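Local coordinates for protein galactose mutarotase related enzyme (Lactobacillus casei, PDB 3Q1N) that probably binds a carbohydrate and may act as a sugar isomerase of the aldose 1-epimerase (galactose mutarotase) type, at residues L170-G174 / V185-A191; V163-P169 / N212-A218. The contacts are given in a common frame with arbitrary orientation. Where two conformers were deposited one is given. Numbering follows the deposited sequence.

Interaction 1 of 2, residues L170-G174 / V185-A191; sequences LQRFG and VEDIPGA. With EDO (1,2-ethanediol), chain Q.
Gln171 lays its CB on Val185 (CB to CG1, 3.6 Å) and, with chi1 and chi2 both m, folds back so that NE2 donates to Asp187 OD1 at 2.5 Å and to Leu170 O at 3.0 Å. Strands 171-174 and 185-187 form a short antiparallel ribbon, axes 4.5 Å apart at closest approach, with 129° between their N-to-C directions, far from an ideal 180°; Phe173 also bonds through its backbone to Ile209 of strand 208-210. Arg172 and Glu186 are the hydrogen-bonded pair: Arg172 N to Glu186 O 2.9 Å, Glu186 N to Arg172 O 2.8 Å. Phe173 CD1 meets Val185 CG2 at 3.6 Å. Ile188 (chi1 m, chi2 t) brings CD1 to 4.2 Å from Leu170 CB. A type II turn, Ile188 to Ala191, has Gly190 at phi 92°. A water bridges Leu170 O (2.7 Å), Ile188 N (2.9 Å) and O2 (2.7 Å) of an ethanediol, probably from the crystallisation liquor, whose O2 donates to Ile188 O (2.3 Å, very short). Where direct pairing gives out, water and apolar contacts therefore continue the joint.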
ATOM      1  N   LEU A 170      -2.847  17.622 -10.221  1.00 21.16           N
ATOM      2  CA  LEU A 170      -3.050  16.259  -9.723  1.00 20.22           C
ATOM      3  C   LEU A 170      -3.812  15.436 -10.752  1.00 19.05           C
ATOM      4  O   LEU A 170      -4.820  15.915 -11.266  1.00 18.48           O
ATOM      5  CB  LEU A 170      -3.894  16.283  -8.448  1.00 20.72           C
ATOM      6  CG  LEU A 170      -3.189  16.363  -7.099  1.00 23.29           C
ATOM      7  CD1 LEU A 170      -4.262  16.588  -5.979  1.00 25.56           C
ATOM      8  CD2 LEU A 170      -2.317  15.138  -6.831  1.00 24.09           C
ATOM      9  N   GLN A 171      -3.326  14.216 -11.028  1.00 17.73           N
ATOM     10  CA  GLN A 171      -3.976  13.316 -11.978  0.50 17.91           C
ATOM     11  C   GLN A 171      -4.131  11.933 -11.347  1.00 17.31           C
ATOM     12  O   GLN A 171      -3.347  11.554 -10.449  1.00 16.69           O
ATOM     13  CB  GLN A 171      -3.163  13.244 -13.292  0.50 17.99           C
ATOM     14  CG  GLN A 171      -3.083  14.581 -14.080  0.50 19.86           C
ATOM     15  CD  GLN A 171      -4.367  14.919 -14.819  0.50 21.53           C
ATOM     16  OE1 GLN A 171      -4.666  14.337 -15.870  0.50 24.21           O
ATOM     17  NE2 GLN A 171      -5.138  15.871 -14.281  0.50 23.75           N
ATOM     18  N   ARG A 172      -5.166  11.206 -11.790  1.00 16.77           N
ATOM     19  CA  ARG A 172      -5.361   9.823 -11.385  0.67 16.46           C
ATOM     20  C   ARG A 172      -5.418   8.909 -12.598  1.00 15.58           C
ATOM     21  O   ARG A 172      -5.772   9.343 -13.714  1.00 16.79           O
ATOM     22  CB  ARG A 172      -6.659   9.647 -10.610  0.67 15.78           C
ATOM     23  CG  ARG A 172      -7.870   9.784 -11.468  0.67 17.96           C
ATOM     24  CD  ARG A 172      -9.114   9.782 -10.707  0.67 20.54           C
ATOM     25  NE  ARG A 172      -9.447   8.469 -10.165  0.67 21.09           N
ATOM     26  CZ  ARG A 172     -10.656   8.167  -9.695  0.67 20.44           C
ATOM     27  NH1 ARG A 172     -11.636   9.071  -9.746  0.67 22.04           N
ATOM     28  NH2 ARG A 172     -10.905   6.960  -9.197  0.67 16.84           N
ATOM     29  N   PHE A 173      -5.069   7.659 -12.381  1.00 15.75           N
ATOM     30  CA  PHE A 173      -5.276   6.633 -13.390  1.00 15.17           C
ATOM     31  C   PHE A 173      -6.766   6.353 -13.541  1.00 16.33           C
ATOM     32  O   PHE A 173      -7.463   6.109 -12.568  1.00 17.92           O
ATOM     33  CB  PHE A 173      -4.543   5.353 -13.047  1.00 15.14           C
ATOM     34  CG  PHE A 173      -3.084   5.454 -13.221  1.00 14.97           C
ATOM     35  CD1 PHE A 173      -2.529   5.262 -14.494  1.00 14.92           C
ATOM     36  CD2 PHE A 173      -2.257   5.815 -12.199  1.00 14.73           C
ATOM     37  CE1 PHE A 173      -1.170   5.355 -14.704  1.00 16.10           C
ATOM     38  CE2 PHE A 173      -0.900   5.958 -12.411  1.00 15.91           C
ATOM     39  CZ  PHE A 173      -0.359   5.715 -13.663  1.00 15.50           C
ATOM     40  N   GLY A 174      -7.270   6.415 -14.751  1.00 15.72           N
ATOM     41  CA  GLY A 174      -8.653   6.064 -14.970  1.00 17.14           C
ATOM     42  C   GLY A 174      -8.967   4.615 -14.596  1.00 16.53           C
ATOM     43  O   GLY A 174      -8.171   3.718 -14.820  1.00 15.93           O
ATOM     44  N   VAL A 185      -5.061   8.530 -17.922  1.00 21.16           N
ATOM     45  CA  VAL A 185      -4.678   9.336 -16.794  1.00 22.25           C
ATOM     46  C   VAL A 185      -5.493  10.611 -16.993  1.00 22.86           C
ATOM     47  O   VAL A 185      -5.582  11.124 -18.124  1.00 23.45           O
ATOM     48  CB  VAL A 185      -3.173   9.594 -16.775  1.00 22.72           C
ATOM     49  CG1 VAL A 185      -2.839  10.619 -15.688  1.00 24.69           C
ATOM     50  CG2 VAL A 185      -2.403   8.280 -16.509  1.00 23.48           C
ATOM     51  N   GLU A 186      -6.135  11.083 -15.921  1.00 23.37           N
ATOM     52  CA  GLU A 186      -7.195  12.091 -16.015  1.00 24.51           C
ATOM     53  C   GLU A 186      -7.244  12.996 -14.784  1.00 25.33           C
ATOM     54  O   GLU A 186      -6.629  12.725 -13.757  1.00 22.45           O
ATOM     55  CB  GLU A 186      -8.572  11.418 -16.188  1.00 24.96           C
ATOM     56  CG  GLU A 186      -8.922  10.428 -15.061  1.00 26.87           C
ATOM     57  CD  GLU A 186     -10.209   9.607 -15.281  1.00 31.66           C
ATOM     58  OE1 GLU A 186     -10.469   9.203 -16.427  1.00 33.89           O
ATOM     59  OE2 GLU A 186     -10.904   9.291 -14.266  1.00 33.60           O
ATOM     60  N   ASP A 187      -8.060  14.042 -14.892  1.00 26.85           N
ATOM     61  CA  ASP A 187      -8.284  14.963 -13.768  1.00 27.71           C
ATOM     62  C   ASP A 187      -9.076  14.301 -12.672  1.00 28.23           C
ATOM     63  O   ASP A 187      -9.799  13.303 -12.915  1.00 28.99           O
ATOM     64  CB  ASP A 187      -9.083  16.173 -14.234  1.00 29.11           C
ATOM     65  CG  ASP A 187      -8.341  17.038 -15.248  1.00 30.47           C
ATOM     66  OD1 ASP A 187      -7.107  16.975 -15.371  1.00 32.36           O
ATOM     67  OD2 ASP A 187      -9.043  17.847 -15.894  1.00 35.90           O
ATOM     68  N   ILE A 188      -8.937  14.840 -11.448  1.00 28.36           N
ATOM     69  CA  ILE A 188      -9.579  14.256 -10.260  1.00 28.64           C
ATOM     70  C   ILE A 188     -10.735  15.125  -9.759  1.00 29.69           C
ATOM     71  O   ILE A 188     -10.528  16.327  -9.566  1.00 31.07           O
ATOM     72  CB  ILE A 188      -8.591  14.126  -9.110  1.00 27.68           C
ATOM     73  CG1 ILE A 188      -7.359  13.344  -9.569  1.00 24.94           C
ATOM     74  CG2 ILE A 188      -9.282  13.427  -7.932  1.00 27.60           C
ATOM     75  CD1 ILE A 188      -6.371  12.946  -8.448  1.00 21.63           C
ATOM     76  N   PRO A 189     -11.941  14.533  -9.562  1.00 30.08           N
ATOM     77  CA  PRO A 189     -13.066  15.338  -9.064  1.00 29.87           C
ATOM     78  C   PRO A 189     -12.694  16.063  -7.772  1.00 29.58           C
ATOM     79  O   PRO A 189     -12.310  15.424  -6.781  1.00 28.58           O
ATOM     80  CB  PRO A 189     -14.177  14.303  -8.830  1.00 30.64           C
ATOM     81  CG  PRO A 189     -13.879  13.173  -9.837  1.00 30.00           C
ATOM     82  CD  PRO A 189     -12.368  13.171 -10.004  1.00 30.43           C
ATOM     83  N   GLY A 190     -12.723  17.398  -7.839  1.00 28.93           N
ATOM     84  CA  GLY A 190     -12.563  18.237  -6.669  1.00 28.21           C
ATOM     85  C   GLY A 190     -11.153  18.697  -6.315  1.00 27.34           C
ATOM     86  O   GLY A 190     -10.998  19.403  -5.347  1.00 25.52           O
ATOM     87  N   ALA A 191     -10.138  18.327  -7.095  1.00 27.26           N
ATOM     88  CA  ALA A 191      -8.755  18.689  -6.753  1.00 27.21           C
ATOM     89  C   ALA A 191      -8.567  20.215  -6.826  1.00 28.03           C
ATOM     90  O   ALA A 191      -9.097  20.867  -7.719  1.00 28.55           O
ATOM     91  CB  ALA A 191      -7.741  17.964  -7.670  1.00 27.49           C
TER
HETATM   92  C1  EDO Q 309     -12.013  18.772 -10.966  1.00 57.77           C
HETATM   93  O1  EDO Q 309     -11.878  19.421  -9.691  1.00 56.93           O
HETATM   94  C2  EDO Q 309     -10.685  18.794 -11.711  1.00 57.72           C
HETATM   95  O2  EDO Q 309      -9.783  17.855 -11.116  1.00 58.03           O
HETATM   96  O   HOH W   1      -7.218  17.142 -11.078  1.00 37.02           O

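Interaction 2 of 2, residues V163-P169 / N212-A218. With EDO (1,2-ethanediol), chain S.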
ATOM      1  N   VAL A 163      -0.405  17.311  -0.774  1.00 17.61           N
ATOM      2  CA  VAL A 163       0.829  16.709  -1.338  1.00 18.42           C
ATOM      3  C   VAL A 163       1.876  17.737  -1.702  1.00 19.05           C
ATOM      4  O   VAL A 163       1.555  18.875  -2.033  1.00 18.76           O
ATOM      5  CB  VAL A 163       0.548  15.817  -2.552  1.00 17.23           C
ATOM      6  CG1 VAL A 163      -0.445  14.706  -2.188  1.00 17.95           C
ATOM      7  CG2 VAL A 163       0.045  16.627  -3.771  1.00 18.31           C
ATOM      8  N   GLU A 164       3.135  17.328  -1.623  1.00 19.82           N
ATOM      9  CA  GLU A 164       4.226  18.157  -2.115  1.00 21.62           C
ATOM     10  C   GLU A 164       5.445  17.329  -2.470  1.00 21.29           C
ATOM     11  O   GLU A 164       5.643  16.258  -1.887  1.00 19.39           O
ATOM     12  CB  GLU A 164       4.597  19.223  -1.078  1.00 22.75           C
ATOM     13  CG  GLU A 164       5.244  18.733   0.186  1.00 24.66           C
ATOM     14  CD  GLU A 164       6.758  18.414   0.076  1.00 28.51           C
ATOM     15  OE1 GLU A 164       7.451  18.945  -0.816  1.00 31.25           O
ATOM     16  OE2 GLU A 164       7.252  17.638   0.920  1.00 31.05           O
ATOM     17  N   PRO A 165       6.259  17.803  -3.444  1.00 22.16           N
ATOM     18  CA  PRO A 165       5.942  18.912  -4.330  1.00 23.33           C
ATOM     19  C   PRO A 165       4.993  18.446  -5.400  1.00 24.30           C
ATOM     20  O   PRO A 165       4.754  17.256  -5.534  1.00 23.50           O
ATOM     21  CB  PRO A 165       7.305  19.272  -4.962  1.00 23.79           C
ATOM     22  CG  PRO A 165       8.019  17.948  -5.011  1.00 23.14           C
ATOM     23  CD  PRO A 165       7.628  17.287  -3.676  1.00 22.40           C
ATOM     24  N   LEU A 166       4.473  19.377  -6.177  1.00 25.73           N
ATOM     25  CA  LEU A 166       3.603  19.046  -7.299  1.00 26.80           C
ATOM     26  C   LEU A 166       4.021  19.907  -8.494  1.00 28.70           C
ATOM     27  O   LEU A 166       3.966  21.144  -8.423  1.00 30.27           O
ATOM     28  CB  LEU A 166       2.134  19.268  -6.891  1.00 26.68           C
ATOM     29  CG  LEU A 166       1.015  18.570  -7.622  1.00 26.01           C
ATOM     30  CD1 LEU A 166       1.195  17.018  -7.649  1.00 24.95           C
ATOM     31  CD2 LEU A 166      -0.358  18.971  -7.029  1.00 25.41           C
ATOM     32  N   ASN A 167       4.456  19.260  -9.572  1.00 29.98           N
ATOM     33  CA  ASN A 167       4.953  19.988 -10.767  1.00 31.53           C
ATOM     34  C   ASN A 167       3.928  20.069 -11.899  1.00 31.70           C
ATOM     35  O   ASN A 167       4.255  20.555 -12.985  1.00 32.87           O
ATOM     36  CB  ASN A 167       6.191  19.314 -11.337  1.00 31.97           C
ATOM     37  CG  ASN A 167       7.323  19.222 -10.343  1.00 33.27           C
ATOM     38  OD1 ASN A 167       7.464  20.061  -9.432  1.00 37.69           O
ATOM     39  ND2 ASN A 167       8.143  18.199 -10.508  1.00 34.40           N
ATOM     40  N   SER A 168       2.711  19.587 -11.666  1.00 30.22           N
ATOM     41  CA  SER A 168       1.618  19.715 -12.635  1.00 29.52           C
ATOM     42  C   SER A 168       0.326  19.345 -11.890  1.00 27.78           C
ATOM     43  O   SER A 168       0.401  18.837 -10.775  1.00 27.68           O
ATOM     44  CB  SER A 168       1.857  18.814 -13.867  1.00 29.73           C
ATOM     45  OG  SER A 168       1.749  17.431 -13.579  1.00 30.09           O
ATOM     46  N   PRO A 169      -0.854  19.621 -12.479  1.00 26.25           N
ATOM     47  CA  PRO A 169      -2.072  19.327 -11.758  1.00 24.84           C
ATOM     48  C   PRO A 169      -2.165  17.869 -11.339  1.00 22.59           C
ATOM     49  O   PRO A 169      -1.619  17.011 -12.015  1.00 21.12           O
ATOM     50  CB  PRO A 169      -3.156  19.655 -12.761  1.00 25.63           C
ATOM     51  CG  PRO A 169      -2.553  20.765 -13.601  1.00 27.27           C
ATOM     52  CD  PRO A 169      -1.113  20.372 -13.723  1.00 27.43           C
ATOM     53  N   ASN A 212       1.029  11.341 -10.031  1.00 18.85           N
ATOM     54  CA  ASN A 212       2.106  12.330  -9.944  1.00 19.32           C
ATOM     55  C   ASN A 212       3.286  11.798  -9.135  1.00 19.23           C
ATOM     56  O   ASN A 212       3.321  11.899  -7.908  1.00 19.51           O
ATOM     57  CB  ASN A 212       1.582  13.672  -9.379  1.00 19.46           C
ATOM     58  CG  ASN A 212       0.365  14.183 -10.102  1.00 19.66           C
ATOM     59  OD1 ASN A 212      -0.709  13.643  -9.942  1.00 19.50           O
ATOM     60  ND2 ASN A 212       0.505  15.294 -10.835  1.00 19.69           N
ATOM     61  N   SER A 213       4.288  11.236  -9.826  1.00 19.52           N
ATOM     62  CA  SER A 213       5.361  10.511  -9.133  0.50 18.97           C
ATOM     63  C   SER A 213       6.345  11.371  -8.380  1.00 19.56           C
ATOM     64  O   SER A 213       7.123  10.860  -7.565  1.00 19.90           O
ATOM     65  CB  SER A 213       6.110   9.613 -10.115  0.50 19.06           C
ATOM     66  OG  SER A 213       5.210   8.720 -10.716  0.50 16.84           O
ATOM     67  N   GLU A 214       6.327  12.674  -8.636  1.00 19.96           N
ATOM     68  CA  GLU A 214       7.227  13.577  -7.972  1.00 20.49           C
ATOM     69  C   GLU A 214       6.893  13.847  -6.496  1.00 19.94           C
ATOM     70  O   GLU A 214       7.698  14.476  -5.783  1.00 19.59           O
ATOM     71  CB  GLU A 214       7.246  14.913  -8.696  1.00 21.49           C
ATOM     72  CG  GLU A 214       5.940  15.757  -8.602  1.00 22.77           C
ATOM     73  CD  GLU A 214       4.968  15.524  -9.765  1.00 25.28           C
ATOM     74  OE1 GLU A 214       4.926  14.389 -10.341  1.00 25.92           O
ATOM     75  OE2 GLU A 214       4.209  16.476 -10.078  1.00 27.81           O
ATOM     76  N   ILE A 215       5.701  13.440  -6.059  1.00 19.03           N
ATOM     77  CA  ILE A 215       5.291  13.684  -4.665  1.00 18.38           C
ATOM     78  C   ILE A 215       6.237  13.049  -3.661  1.00 17.48           C
ATOM     79  O   ILE A 215       6.619  11.881  -3.783  1.00 16.98           O
ATOM     80  CB  ILE A 215       3.834  13.188  -4.400  1.00 17.92           C
ATOM     81  CG1 ILE A 215       2.864  13.995  -5.271  1.00 18.48           C
ATOM     82  CG2 ILE A 215       3.476  13.313  -2.868  1.00 19.73           C
ATOM     83  CD1 ILE A 215       1.419  13.385  -5.343  1.00 19.33           C
ATOM     84  N   ALA A 216       6.633  13.842  -2.679  1.00 17.22           N
ATOM     85  CA  ALA A 216       7.533  13.389  -1.637  1.00 16.43           C
ATOM     86  C   ALA A 216       6.801  13.164  -0.329  1.00 16.74           C
ATOM     87  O   ALA A 216       7.147  12.249   0.406  1.00 16.60           O
ATOM     88  CB  ALA A 216       8.631  14.431  -1.435  1.00 16.69           C
ATOM     89  N   LYS A 217       5.809  14.009  -0.051  1.00 16.44           N
ATOM     90  CA  LYS A 217       5.035  13.912   1.179  0.50 16.51           C
ATOM     91  C   LYS A 217       3.566  14.066   0.897  1.00 16.47           C
ATOM     92  O   LYS A 217       3.172  14.866   0.050  1.00 16.63           O
ATOM     93  CB  LYS A 217       5.484  14.947   2.200  0.50 17.03           C
ATOM     94  CG  LYS A 217       6.947  14.767   2.605  0.50 17.97           C
ATOM     95  CD  LYS A 217       7.157  15.360   3.996  0.50 18.77           C
ATOM     96  CE  LYS A 217       8.603  15.349   4.393  0.50 20.03           C
ATOM     97  NZ  LYS A 217       8.757  15.817   5.787  0.50 20.96           N
ATOM     98  N   ALA A 218       2.770  13.254   1.577  1.00 16.05           N
ATOM     99  CA  ALA A 218       1.313  13.290   1.436  1.00 16.22           C
ATOM    100  C   ALA A 218       0.714  13.207   2.854  1.00 15.54           C
ATOM    101  O   ALA A 218       0.978  12.250   3.605  1.00 16.71           O
ATOM    102  CB  ALA A 218       0.829  12.138   0.573  1.00 15.43           C
TER
HETATM  103  C1  EDO S 311      10.030  11.394   0.875  1.00 38.23           C
HETATM  104  O1  EDO S 311       9.663  12.436   1.824  1.00 36.38           O
HETATM  105  C2  EDO S 311      10.299  10.041   1.544  1.00 39.20           C
HETATM  106  O2  EDO S 311      11.244   9.142   0.978  1.00 40.31           O
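This is an antiparallel strand pairing that opens into two packed loops, at the junction where strand 160-164 meets strand 217-221 in the large antiparallel sheet of the chain. Its signature is a classic beta bulge: Ala216 and Lys217 both face Glu164, whose carbonyl O accepts from Ala216 N at 2.7 Å and from Lys217 N at 2.9 Å, while Glu164 N returns a bond to Lys217 O at 3.0 Å. Val163 and Ala218 follow as a non-hydrogen-bonded pair, CA atoms 4.4 Å apart, with Val163 CG1 4.0 Å from Ala218 CB; Val163 CB also rests 3.8 Å from Ile215 CD1. The cis peptide before Pro165 marks where segment 163-169 leaves the pairing; the Pro165 ring lies against the bulge, CD to Ala216 CB 3.8 Å. Across the loops, Leu166 CD1 packs on Ile215 CG1 at 4.2 Å. Lys217 turns its amino group away to a salt bridge with Glu292, on another strand of the same sheet. A type I turn, Asn212 to Ile215, presents Glu214 to the opposite loop, where OE2 accepts from Asn167 N at 2.8 Å. Farthest from the bulge, Asn212 OD1 takes the backbone NH of Gln171, and Asn212 ND2 donates to Pro169 O, 3.0 Å away.

Followed from the N terminus, the chain reaches these contacts only at strand 160-164, runs along the loop 165-169 and passes directly into strand 171-175, so the first segments of the two interactions are consecutive. After a short excursion it returns at 185-191, and interaction 1 closes this small loop with 10 residues between its segments. It then continues through strand 195-197, helix 200-203 and strand 208-210 to 212-218, where interaction 2 closes a wider loop of 42 intervening residues that encloses the first. Asn212 OD1 lies 2.9 Å from Gln171 N, a probable hydrogen bond, and Leu170 CD2 packs 4.1 Å from Val163 CG2; these link the ribbon to the large sheet, while backbone bonding of Gln171 to Ala211 adds another tie.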